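Local coordinates for protein PHOX (Pseudomonas fluorescens, PDB 4A9V) that hydrolyses phosphate monoesters as an alkaline phosphatase, using an iron-calcium cofactor bound in a beta-propeller, at residues P386-V391 with E532-S537; D479-G482 with R488-I491; N509-A514 with K543-G548. All coordinates share one frame; numbering follows the deposited sequence.

Contact 1 of 3, residues P386-V391 with E532-S537; sequences PEWIVV and EVTGIS. With CA (calcium ion), chain R; CA (calcium ion), chain Q; LI (lithium ion), chain G; FEO (mu-oxo-diiron), chain S.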
loop_
_atom_site.group_PDB
_atom_site.type_symbol
_atom_site.label_atom_id
_atom_site.label_comp_id
_atom_site.label_asym_id
_atom_site.label_seq_id
_atom_site.Cartn_x
_atom_site.Cartn_y
_atom_site.Cartn_z
ATOM N N PRO A 386 1.198 10.794 -1.856
ATOM C CA PRO A 386 1.255 9.685 -2.798
ATOM C C PRO A 386 0.902 8.366 -2.139
ATOM O O PRO A 386 1.491 8.005 -1.117
ATOM C CB PRO A 386 2.718 9.681 -3.261
ATOM C CG PRO A 386 3.274 11.005 -2.870
ATOM C CD PRO A 386 2.509 11.435 -1.664
ATOM N N GLU A 387 -0.062 7.661 -2.715
ATOM C CA GLU A 387 -0.340 6.298 -2.296
ATOM C C GLU A 387 -0.008 5.349 -3.449
ATOM O O GLU A 387 1.155 5.284 -3.841
ATOM C CB GLU A 387 -1.730 6.166 -1.665
ATOM C CG GLU A 387 -1.776 6.877 -0.312
ATOM C CD GLU A 387 -2.949 6.468 0.566
ATOM O OE1 GLU A 387 -4.059 6.988 0.328
ATOM O OE2 GLU A 387 -2.770 5.662 1.518
ATOM N N TRP A 388 -0.955 4.582 -3.972
ATOM C CA TRP A 388 -0.577 3.526 -4.912
ATOM C C TRP A 388 -0.183 4.061 -6.271
ATOM O O TRP A 388 -0.768 5.017 -6.787
ATOM C CB TRP A 388 -1.713 2.535 -5.111
ATOM C CG TRP A 388 -2.013 1.681 -3.916
ATOM C CD1 TRP A 388 -2.225 2.083 -2.605
ATOM C CD2 TRP A 388 -2.419 0.286 -3.959
ATOM N NE1 TRP A 388 -2.693 1.041 -1.853
ATOM C CE2 TRP A 388 -2.878 -0.051 -2.623
ATOM C CE3 TRP A 388 -2.539 -0.659 -4.969
ATOM C CZ2 TRP A 388 -3.390 -1.301 -2.318
ATOM C CZ3 TRP A 388 -3.085 -1.905 -4.651
ATOM C CH2 TRP A 388 -3.504 -2.210 -3.359
ATOM N N ILE A 389 0.733 3.331 -6.908
ATOM C CA ILE A 389 1.151 3.566 -8.284
ATOM C C ILE A 389 0.910 2.297 -9.094
ATOM O O ILE A 389 1.167 1.183 -8.610
ATOM C CB ILE A 389 2.645 3.960 -8.328
ATOM C CG1 ILE A 389 2.864 5.241 -7.519
ATOM C CG2 ILE A 389 3.107 4.146 -9.767
ATOM C CD1 ILE A 389 4.318 5.613 -7.308
ATOM N N VAL A 390 0.438 2.462 -10.332
ATOM C CA VAL A 390 0.309 1.332 -11.248
ATOM C C VAL A 390 0.804 1.746 -12.629
ATOM O O VAL A 390 0.814 2.928 -12.977
ATOM C CB VAL A 390 -1.150 0.809 -11.354
ATOM C CG1 VAL A 390 -1.587 0.171 -10.045
ATOM C CG2 VAL A 390 -2.100 1.916 -11.792
ATOM N N VAL A 391 1.172 0.749 -13.414
ATOM C CA VAL A 391 1.684 0.937 -14.760
ATOM C C VAL A 391 0.729 0.225 -15.724
ATOM O O VAL A 391 0.469 -0.970 -15.575
ATOM C CB VAL A 391 3.103 0.332 -14.880
ATOM C CG1 VAL A 391 3.624 0.487 -16.299
ATOM C CG2 VAL A 391 4.055 0.985 -13.884
ATOM N N GLU A 532 -12.182 0.727 4.842
ATOM C CA GLU A 532 -11.711 1.199 3.548
ATOM C C GLU A 532 -11.562 0.028 2.591
ATOM O O GLU A 532 -11.522 -1.130 3.005
ATOM C CB GLU A 532 -10.394 1.981 3.664
ATOM C CG GLU A 532 -9.172 1.168 4.053
ATOM C CD GLU A 532 -7.980 2.056 4.387
ATOM O OE1 GLU A 532 -7.915 2.551 5.533
ATOM O OE2 GLU A 532 -7.112 2.259 3.508
ATOM N N VAL A 533 -11.616 0.333 1.302
ATOM C CA VAL A 533 -11.519 -0.667 0.251
ATOM C C VAL A 533 -10.081 -0.625 -0.253
ATOM O O VAL A 533 -9.590 0.445 -0.623
ATOM C CB VAL A 533 -12.515 -0.344 -0.878
ATOM C CG1 VAL A 533 -12.331 -1.294 -2.044
ATOM C CG2 VAL A 533 -13.944 -0.407 -0.355
ATOM N N THR A 534 -9.376 -1.748 -0.148
ATOM C CA THR A 534 -7.949 -1.762 -0.391
ATOM C C THR A 534 -7.508 -3.172 -0.749
ATOM O O THR A 534 -8.082 -4.141 -0.270
ATOM C CB THR A 534 -7.187 -1.220 0.824
ATOM O OG1 THR A 534 -5.809 -1.039 0.482
ATOM C CG2 THR A 534 -7.353 -2.116 2.044
ATOM N N GLY A 535 -6.473 -3.279 -1.573
ATOM C CA GLY A 535 -6.018 -4.575 -2.050
ATOM C C GLY A 535 -6.804 -4.998 -3.275
ATOM O O GLY A 535 -8.037 -5.017 -3.252
ATOM N N ILE A 536 -6.096 -5.332 -4.345
ATOM C CA ILE A 536 -6.747 -5.818 -5.556
ATOM C C ILE A 536 -5.847 -6.810 -6.272
ATOM O O ILE A 536 -4.641 -6.601 -6.395
ATOM C CB ILE A 536 -7.173 -4.660 -6.485
ATOM C CG1 ILE A 536 -7.937 -5.197 -7.694
ATOM C CG2 ILE A 536 -5.986 -3.797 -6.900
ATOM C CD1 ILE A 536 -8.632 -4.115 -8.486
ATOM N N SER A 537 -6.436 -7.922 -6.692
ATOM C CA SER A 537 -5.770 -8.914 -7.542
ATOM C C SER A 537 -6.821 -9.523 -8.458
ATOM O O SER A 537 -7.990 -9.560 -8.105
ATOM C CB SER A 537 -5.154 -10.032 -6.696
ATOM O OG SER A 537 -4.204 -9.535 -5.772
HETATM CA CA CA R . -5.082 6.131 2.480
HETATM CA CA CA Q . -3.518 2.952 1.534
HETATM LI LI LI G . -7.804 4.835 6.378
HETATM FE FE1 FEO S . -1.364 2.191 4.395
HETATM FE FE2 FEO S . -1.006 5.198 2.694
HETATM O O FEO S . -2.028 3.691 3.336
HETATM O O HOH W 1 -2.801 0.610 0.972
HETATM O O HOH W 2 -3.239 1.290 3.813
HETATM O O HOH W 3 -8.867 6.504 6.699
HETATM O O HOH W 4 -10.323 4.597 6.873
HETATM O O HOH W 5 -5.919 4.914 6.223
#
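W388 lays the six-membered end of its indole obliquely against the strand 532-537, with G535 at the middle of the patch. W388 CH2 lies 3.6 Å from G535 N. On one flank W388 CZ2 is 3.7 Å from T534 OG1, and that hydroxyl is hydrogen-bonded to D69. On the other flank W388 CZ3 meets I536 CG2 at 4.1 Å. The two strands run at 25° to each other with axes 10.7 Å apart. They belong to different sheets, and the indole bridges between them. With CG anti to the carbonyl carbon (chi1 -69°), the six-membered ring is carried over to G535. This packed part is small and mostly buried. With an alanine here, a gap would probably open beside G535 and the calcium-bound water would lose its N-H partner.

The metal side is looser and filled with ions and water. Water 1 lies at the indole edge, in its plane, and accepts from W388 NE1 at 2.9 Å; that water also binds one calcium. E387 and E532 do not touch, their OE2 atoms being 5.9 Å apart. E387 OE2 is 2.2 Å from iron FE2 and also binds both calcium ions. E532 OE1 holds a lithium ion together with D494 and three waters. The bound cations probably offset the charge of these carboxylates, and the indole N-H is likely to help fix a calcium-bound water.

Contact 2 of 3, residues D479-G482 with R488-I491; sequences DGLG and RLWI. With CA (calcium ion), chain R; CA (calcium ion), chain Q.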
loop_
_atom_site.group_PDB
_atom_site.type_symbol
_atom_site.label_atom_id
_atom_site.label_comp_id
_atom_site.label_asym_id
_atom_site.label_seq_id
_atom_site.Cartn_x
_atom_site.Cartn_y
_atom_site.Cartn_z
ATOM N N ASP A 479 -6.937 5.875 -3.316
ATOM C CA ASP A 479 -5.822 5.331 -2.555
ATOM C C ASP A 479 -5.256 4.153 -3.351
ATOM O O ASP A 479 -4.312 4.332 -4.134
ATOM C CB ASP A 479 -6.315 4.967 -1.132
ATOM C CG ASP A 479 -5.245 4.365 -0.232
ATOM O OD1 ASP A 479 -4.297 3.722 -0.727
ATOM O OD2 ASP A 479 -5.445 4.418 1.006
ATOM N N GLY A 480 -5.929 3.010 -3.315
ATOM C CA GLY A 480 -5.504 1.881 -4.117
ATOM C C GLY A 480 -5.816 2.050 -5.593
ATOM O O GLY A 480 -6.782 2.714 -5.979
ATOM N N LEU A 481 -5.027 1.362 -6.415
ATOM C CA LEU A 481 -5.229 1.300 -7.861
ATOM C C LEU A 481 -4.872 -0.096 -8.342
ATOM O O LEU A 481 -3.967 -0.731 -7.791
ATOM C CB LEU A 481 -4.323 2.297 -8.584
ATOM C CG LEU A 481 -4.548 3.791 -8.373
ATOM C CD1 LEU A 481 -3.458 4.560 -9.103
ATOM C CD2 LEU A 481 -5.925 4.217 -8.847
ATOM N N GLY A 482 -5.491 -0.525 -9.435
ATOM C CA GLY A 482 -5.053 -1.733 -10.117
ATOM C C GLY A 482 -5.483 -1.693 -11.560
ATOM O O GLY A 482 -6.590 -1.281 -11.856
ATOM N N ARG A 488 -8.617 -1.730 -18.009
ATOM C CA ARG A 488 -9.435 -0.981 -17.064
ATOM C C ARG A 488 -8.585 -0.580 -15.862
ATOM O O ARG A 488 -7.834 -1.390 -15.336
ATOM C CB ARG A 488 -10.619 -1.820 -16.583
ATOM C CG ARG A 488 -11.776 -1.921 -17.570
ATOM C CD ARG A 488 -12.829 -2.931 -17.126
ATOM N NE ARG A 488 -12.407 -4.306 -17.381
ATOM C CZ ARG A 488 -12.627 -4.962 -18.516
ATOM N NH1 ARG A 488 -13.280 -4.385 -19.513
ATOM N NH2 ARG A 488 -12.166 -6.198 -18.653
ATOM N N LEU A 489 -8.768 0.652 -15.406
ATOM C CA LEU A 489 -8.144 1.156 -14.195
ATOM C C LEU A 489 -9.140 1.134 -13.050
ATOM O O LEU A 489 -10.131 1.865 -13.057
ATOM C CB LEU A 489 -7.640 2.587 -14.414
ATOM C CG LEU A 489 -6.994 3.236 -13.187
ATOM C CD1 LEU A 489 -5.740 2.493 -12.752
ATOM C CD2 LEU A 489 -6.674 4.696 -13.484
ATOM N N TRP A 490 -8.830 0.348 -12.035
ATOM C CA TRP A 490 -9.671 0.201 -10.857
ATOM C C TRP A 490 -9.148 1.093 -9.760
ATOM O O TRP A 490 -7.941 1.161 -9.523
ATOM C CB TRP A 490 -9.677 -1.261 -10.420
ATOM C CG TRP A 490 -10.227 -2.183 -11.473
ATOM C CD1 TRP A 490 -9.544 -2.784 -12.521
ATOM C CD2 TRP A 490 -11.621 -2.575 -11.642
ATOM N NE1 TRP A 490 -10.396 -3.527 -13.291
ATOM C CE2 TRP A 490 -11.662 -3.448 -12.808
ATOM C CE3 TRP A 490 -12.791 -2.318 -10.950
ATOM C CZ2 TRP A 490 -12.835 -4.037 -13.240
ATOM C CZ3 TRP A 490 -13.971 -2.899 -11.406
ATOM C CH2 TRP A 490 -13.987 -3.757 -12.510
ATOM N N ILE A 491 -10.050 1.870 -9.160
ATOM C CA ILE A 491 -9.727 2.922 -8.199
ATOM C C ILE A 491 -10.420 2.601 -6.875
ATOM O O ILE A 491 -11.632 2.380 -6.849
ATOM C CB ILE A 491 -10.255 4.292 -8.683
ATOM C CG1 ILE A 491 -9.633 4.684 -10.023
ATOM C CG2 ILE A 491 -10.003 5.356 -7.629
ATOM C CD1 ILE A 491 -10.366 5.804 -10.740
HETATM CA CA CA R . -5.082 6.131 2.480
HETATM CA CA CA Q . -3.518 2.952 1.534
HETATM O O HOH W 2 -3.239 1.290 3.813
HETATM O O HOH W 1 -2.801 0.610 0.972
HETATM O O HOH W 6 -5.579 1.572 1.327
HETATM O O HOH W 7 -4.856 3.825 3.621
HETATM O O HOH W 8 -4.079 6.140 4.655
#
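This is the hairpin of strands 478-483 and 489-493, joined at its backbone by G482 and W490. These two form an antiparallel hydrogen-bonded pair. W490 N donates to G482 O at 2.8 Å, almost straight at 168°. G482 N returns a bond to W490 O at 3.0 Å. L481 and I491 are the neighbouring non-hydrogen-bonded pair. Their side chains lie side by side on one face, with L481 CD2 3.9 Å from I491 CG1. L489 CD1 adds a looser touch at 4.3 Å from L481 CD2.

G482 has no side chain, and its carbonyl O sits at the edge of the W490 ring, 3.4 Å from W490 CD1. The ring's N-H binds D484, and F524 packs against the ring edge-to-face.

The side chain of D479 serves the calcium ions. Its CB points away from the partner strand, and with CG anti to the backbone N (chi1 179°) the carboxylate reaches both metals. D479 OD2 bridges the two calcium ions, at 2.3 Å from one and 2.5 Å from the other, and OD1 also binds the second. D479 and G480 together face L492 as a classic beta bulge, in a four-stranded antiparallel sheet typical of a propeller blade.

Contact 3 of 3, residues N509-A514 with K543-G548; sequences NQMLCA and KTLFVG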
loop_
_atom_site.group_PDB
_atom_site.type_symbol
_atom_site.label_atom_id
_atom_site.label_comp_id
_atom_site.label_asym_id
_atom_site.label_seq_id
_atom_site.Cartn_x
_atom_site.Cartn_y
_atom_site.Cartn_z
ATOM N N ASN A 509 -16.858 3.962 1.669
ATOM C CA ASN A 509 -15.748 3.733 0.760
ATOM C C ASN A 509 -16.093 2.694 -0.293
ATOM O O ASN A 509 -17.050 1.925 -0.158
ATOM C CB ASN A 509 -14.494 3.353 1.544
ATOM C CG ASN A 509 -13.789 4.564 2.096
ATOM O OD1 ASN A 509 -13.515 5.509 1.354
ATOM N ND2 ASN A 509 -13.527 4.572 3.398
ATOM N N GLN A 510 -15.366 2.747 -1.397
ATOM C CA GLN A 510 -15.878 2.222 -2.643
ATOM C C GLN A 510 -14.771 1.915 -3.631
ATOM O O GLN A 510 -13.592 2.214 -3.395
ATOM C CB GLN A 510 -16.849 3.224 -3.226
ATOM C CG GLN A 510 -16.230 4.572 -3.501
ATOM C CD GLN A 510 -17.273 5.638 -3.777
ATOM O OE1 GLN A 510 -17.551 5.970 -4.939
ATOM N NE2 GLN A 510 -17.834 6.200 -2.713
ATOM N N MET A 511 -15.154 1.234 -4.700
ATOM C CA MET A 511 -14.263 0.970 -5.808
ATOM C C MET A 511 -14.939 1.429 -7.083
ATOM O O MET A 511 -16.129 1.180 -7.293
ATOM C CB MET A 511 -13.906 -0.521 -5.879
ATOM C CG MET A 511 -12.931 -0.874 -7.001
ATOM S SD MET A 511 -12.128 -2.477 -6.798
ATOM C CE MET A 511 -13.529 -3.572 -6.966
ATOM N N LEU A 512 -14.162 2.087 -7.934
ATOM C CA LEU A 512 -14.631 2.591 -9.211
ATOM C C LEU A 512 -13.758 2.037 -10.330
ATOM O O LEU A 512 -12.712 1.433 -10.082
ATOM C CB LEU A 512 -14.608 4.130 -9.228
ATOM C CG LEU A 512 -15.309 4.800 -8.034
ATOM C CD1 LEU A 512 -14.321 5.243 -6.966
ATOM C CD2 LEU A 512 -16.180 5.971 -8.483
ATOM N N CYS A 513 -14.233 2.188 -11.554
ATOM C CA CYS A 513 -13.512 1.729 -12.721
ATOM C C CYS A 513 -13.458 2.856 -13.736
ATOM O O CYS A 513 -14.452 3.540 -13.966
ATOM C CB CYS A 513 -14.217 0.514 -13.323
ATOM S SG CYS A 513 -13.223 -0.403 -14.521
ATOM N N ALA A 514 -12.296 3.027 -14.355
ATOM C CA ALA A 514 -12.050 4.143 -15.255
ATOM C C ALA A 514 -11.490 3.668 -16.591
ATOM O O ALA A 514 -10.737 2.685 -16.660
ATOM C CB ALA A 514 -11.097 5.138 -14.615
ATOM N N LYS A 543 -11.809 -13.487 -14.456
ATOM C CA LYS A 543 -13.199 -13.737 -14.083
ATOM C C LYS A 543 -13.459 -13.607 -12.578
ATOM O O LYS A 543 -14.610 -13.603 -12.146
ATOM C CB LYS A 543 -13.637 -15.108 -14.598
ATOM C CG LYS A 543 -13.650 -15.180 -16.110
ATOM C CD LYS A 543 -13.944 -16.585 -16.582
ATOM C CE LYS A 543 -14.017 -16.649 -18.094
ATOM N NZ LYS A 543 -14.192 -18.049 -18.571
ATOM N N THR A 544 -12.392 -13.489 -11.792
ATOM C CA THR A 544 -12.513 -13.186 -10.375
ATOM C C THR A 544 -11.639 -11.989 -10.039
ATOM O O THR A 544 -10.467 -11.934 -10.403
ATOM C CB THR A 544 -12.108 -14.382 -9.485
ATOM O OG1 THR A 544 -12.894 -15.524 -9.834
ATOM C CG2 THR A 544 -12.324 -14.067 -8.017
ATOM N N LEU A 545 -12.252 -11.007 -9.388
ATOM C CA LEU A 545 -11.552 -9.851 -8.852
ATOM C C LEU A 545 -11.541 -9.990 -7.339
ATOM O O LEU A 545 -12.601 -10.107 -6.722
ATOM C CB LEU A 545 -12.280 -8.560 -9.285
ATOM C CG LEU A 545 -11.630 -7.200 -8.968
ATOM C CD1 LEU A 545 -12.346 -6.082 -9.718
ATOM C CD2 LEU A 545 -11.630 -6.898 -7.479
ATOM N N PHE A 546 -10.348 -10.096 -6.760
ATOM C CA PHE A 546 -10.190 -10.159 -5.312
ATOM C C PHE A 546 -9.937 -8.753 -4.774
ATOM O O PHE A 546 -9.111 -8.021 -5.320
ATOM C CB PHE A 546 -9.013 -11.072 -4.946
ATOM C CG PHE A 546 -9.152 -12.478 -5.461
ATOM C CD1 PHE A 546 -9.872 -13.419 -4.747
ATOM C CD2 PHE A 546 -8.537 -12.873 -6.646
ATOM C CE1 PHE A 546 -9.960 -14.726 -5.187
ATOM C CE2 PHE A 546 -8.628 -14.179 -7.087
ATOM C CZ PHE A 546 -9.351 -15.104 -6.366
ATOM N N VAL A 547 -10.668 -8.368 -3.732
ATOM C CA VAL A 547 -10.561 -7.019 -3.190
ATOM C C VAL A 547 -10.671 -7.090 -1.668
ATOM O O VAL A 547 -11.426 -7.897 -1.127
ATOM C CB VAL A 547 -11.631 -6.075 -3.795
ATOM C CG1 VAL A 547 -13.042 -6.558 -3.487
ATOM C CG2 VAL A 547 -11.430 -4.646 -3.313
ATOM N N GLY A 548 -9.896 -6.262 -0.981
ATOM C CA GLY A 548 -9.910 -6.231 0.471
ATOM C C GLY A 548 -10.892 -5.233 1.061
ATOM O O GLY A 548 -11.075 -4.113 0.560
#
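M511 has CG anti to the backbone N (chi1 -178°) and runs on nearly extended to SD, then bends at chi3 (66°) to bring CE round to L545. L545 also has CG anti to its backbone N (chi1 -173°), which carries its fork out to that methyl. The ends of the two side chains meet head-on. M511 CE stands 3.9 Å from L545 CD2. It is also 3.9 Å from L545 CD1, so the methyl sits against both ends of the isopropyl fork.

V547 meets the same methionine further back. Its CG2 branch comes 4.2 Å from M511 SD. M511 and V547 lie alongside, running opposite ways. The sulfur and its methyl therefore have separate partners, two residues apart on the strand 543-548.

The backbones stay well apart, with M511 CA and V547 CA 9.2 Å from each other. M511 is in the sheet that includes strands 489-493 and 521-526, and L545 and V547 are in the sheet that includes 532-538 and 572-578. All three residues are buried. F524 also touches M511, M525 touches V547, and I536 and F538 of the strand 532-538 touch L545.

The contact is thus side-chain packing between two adjacent sheets. Each approach across it is carbon to carbon or sulfur to carbon. Its chemistry is consistent with cohesion by van der Waals contact and burial of apolar surface, with one methionine reaching from its own sheet to the side chains of the next and no polar group engaged across it.

The contacts are close together, their centres about 6 Å (1 and 2), 8 Å (2 and 3) and 10 Å (1 and 3) apart. Along the chain, both segments of contact 2 fall between those of contact 1, while contacts 1 and 3 alternate. Contacts 2 and 3 share a four-stranded sheet, in which 489-493 neighbours 510-514. Contacts 1 and 3 share another, with 532-538 beside 544-550. Strand 386-391 brings in a third. Contact 2 supplies D479 to the calcium ions that E387 of contact 1 also binds, and contact 3 packs the two four-stranded sheets farther from the metals. Together they join three parts of the beta-propeller around its iron-calcium site.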